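Local coordinates for cobalamin biosynthesis protein CobN (Mycobacterium tuberculosis, PDB 7C6O) that probably serves as the catalytic large subunit of cobaltochelatase, which inserts cobalt into the corrin ring during cobalamin biosynthesis, at residues V314-G319 / F842-P847. Sequence-based numbering, arbitrary orientation.
Sequences VPEFDG and FYSVDP
The rings of Phe317 and Tyr843 lie face to face in an offset stack, their centroids 4.0 Å apart and their planes inclined by 22°. The overlap is unequal. Tyr843 CD1 sits over the centre of the Phe317 ring, whereas Phe317 CG stands over the tyrosine face but displaced toward its rim. The two side chains cross at about a right angle, and Phe317 CE2 comes to 3.4 Å from Tyr843 CE1. Phe317 CB also rests over the tyrosine ring as a CH-pi donor, 4.3 Å from the centroid. Tyr843 reaches this position with CG between its own N and carbonyl carbon (chi1 56°), while its CB packs against Glu316 O at 3.5 Å. The far end of the Phe317 ring meets the backbone beyond the tyrosine, with Val845 C in its plane at 3.9 Å from CZ.

Beside the stack, two waters link Glu316 to Ser844. Both donate to Glu316 OE1; one lies 2.7 Å from Ser844 OG, and the other accepts from Ser844 N at 3.1 Å. The carboxylate is thus shared between this water bridge and a salt bridge from OE2 to Arg603. Trp271 meets the Phe317 ring as well, and Tyr843 OH is hydrogen-bonded to Ala262 O.

The arrangement is a buried aromatic stack flanked by a water-bridged carboxylate, joining two loops distant in sequence within the CobN/magnesium chelatase family region: the turn between helix 305-313 and strand 321-331, and the loop leading to helix 853-874.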
# COMPACT_ATOMS: atom_id res chain seq x y z
N VAL A 314 -10.04 -0.01 -7.03
CA VAL A 314 -11.45 -0.17 -6.66
C VAL A 314 -11.84 -1.65 -6.66
O VAL A 314 -12.53 -2.09 -5.73
CB VAL A 314 -12.36 0.68 -7.56
CG1 VAL A 314 -13.83 0.45 -7.20
CG2 VAL A 314 -12.01 2.15 -7.42
N PRO A 315 -11.43 -2.46 -7.65
CA PRO A 315 -11.71 -3.90 -7.55
C PRO A 315 -11.19 -4.55 -6.27
O PRO A 315 -11.74 -5.58 -5.85
CB PRO A 315 -11.03 -4.48 -8.79
CG PRO A 315 -11.14 -3.39 -9.79
CD PRO A 315 -10.92 -2.11 -8.99
N GLU A 316 -10.15 -3.99 -5.64
CA GLU A 316 -9.70 -4.50 -4.35
C GLU A 316 -10.78 -4.35 -3.27
O GLU A 316 -10.80 -5.12 -2.31
CB GLU A 316 -8.42 -3.78 -3.90
CG GLU A 316 -7.18 -4.21 -4.67
CD GLU A 316 -5.96 -3.39 -4.31
OE1 GLU A 316 -6.11 -2.32 -3.67
OE2 GLU A 316 -4.84 -3.81 -4.66
N PHE A 317 -11.66 -3.35 -3.41
CA PHE A 317 -12.76 -3.20 -2.45
C PHE A 317 -13.67 -4.42 -2.45
O PHE A 317 -14.32 -4.70 -1.44
CB PHE A 317 -13.58 -1.95 -2.77
CG PHE A 317 -12.95 -0.65 -2.32
CD1 PHE A 317 -11.69 -0.27 -2.78
CD2 PHE A 317 -13.64 0.21 -1.49
CE1 PHE A 317 -11.13 0.93 -2.38
CE2 PHE A 317 -13.09 1.41 -1.09
CZ PHE A 317 -11.83 1.77 -1.53
N ASP A 318 -13.74 -5.14 -3.58
CA ASP A 318 -14.53 -6.36 -3.69
C ASP A 318 -13.84 -7.59 -3.10
O ASP A 318 -14.48 -8.65 -3.01
CB ASP A 318 -14.85 -6.67 -5.15
CG ASP A 318 -15.94 -5.79 -5.72
OD1 ASP A 318 -16.30 -4.77 -5.10
OD2 ASP A 318 -16.44 -6.13 -6.82
N GLY A 319 -12.57 -7.50 -2.74
CA GLY A 319 -11.82 -8.69 -2.36
C GLY A 319 -11.30 -9.50 -3.52
O GLY A 319 -10.99 -10.68 -3.35
N PHE A 842 -7.49 -6.91 3.06
CA PHE A 842 -7.96 -5.53 3.13
C PHE A 842 -7.78 -4.80 1.80
O PHE A 842 -6.96 -5.16 0.95
CB PHE A 842 -7.29 -4.76 4.28
CG PHE A 842 -5.77 -4.63 4.21
CD1 PHE A 842 -5.13 -4.02 3.14
CD2 PHE A 842 -4.99 -5.03 5.29
CE1 PHE A 842 -3.75 -3.87 3.12
CE2 PHE A 842 -3.61 -4.89 5.28
CZ PHE A 842 -2.99 -4.31 4.19
N TYR A 843 -8.59 -3.75 1.63
CA TYR A 843 -8.40 -2.74 0.60
C TYR A 843 -7.98 -1.44 1.28
O TYR A 843 -7.88 -1.36 2.50
CB TYR A 843 -9.67 -2.57 -0.23
CG TYR A 843 -10.92 -2.23 0.55
CD1 TYR A 843 -11.24 -0.90 0.85
CD2 TYR A 843 -11.81 -3.22 0.96
CE1 TYR A 843 -12.39 -0.58 1.56
CE2 TYR A 843 -12.96 -2.91 1.66
CZ TYR A 843 -13.25 -1.59 1.95
OH TYR A 843 -14.39 -1.27 2.65
N SER A 844 -7.74 -0.40 0.47
CA SER A 844 -7.23 0.85 1.01
C SER A 844 -8.19 1.97 0.65
O SER A 844 -9.25 2.10 1.27
CB SER A 844 -5.79 1.10 0.54
OG SER A 844 -5.69 1.04 -0.87
N VAL A 845 -7.85 2.80 -0.34
CA VAL A 845 -8.57 4.04 -0.59
C VAL A 845 -8.82 4.20 -2.09
O VAL A 845 -8.17 3.57 -2.92
CB VAL A 845 -7.81 5.27 -0.05
CG1 VAL A 845 -7.64 5.17 1.46
CG2 VAL A 845 -6.46 5.41 -0.75
N ASP A 846 -9.78 5.06 -2.41
CA ASP A 846 -9.95 5.55 -3.77
C ASP A 846 -8.78 6.48 -4.06
O ASP A 846 -8.72 7.57 -3.46
CB ASP A 846 -11.29 6.27 -3.92
CG ASP A 846 -11.51 6.85 -5.31
OD1 ASP A 846 -10.65 6.67 -6.20
OD2 ASP A 846 -12.56 7.49 -5.51
N PRO A 847 -7.85 6.12 -4.94
CA PRO A 847 -6.65 6.95 -5.13
C PRO A 847 -6.92 8.27 -5.82
O PRO A 847 -6.04 9.13 -5.82
CB PRO A 847 -5.75 6.06 -5.99
CG PRO A 847 -6.72 5.21 -6.77
CD PRO A 847 -7.87 4.94 -5.83
O HOH W 1 -5.33 -1.58 -1.24
O HOH W 2 -7.94 -0.51 -2.65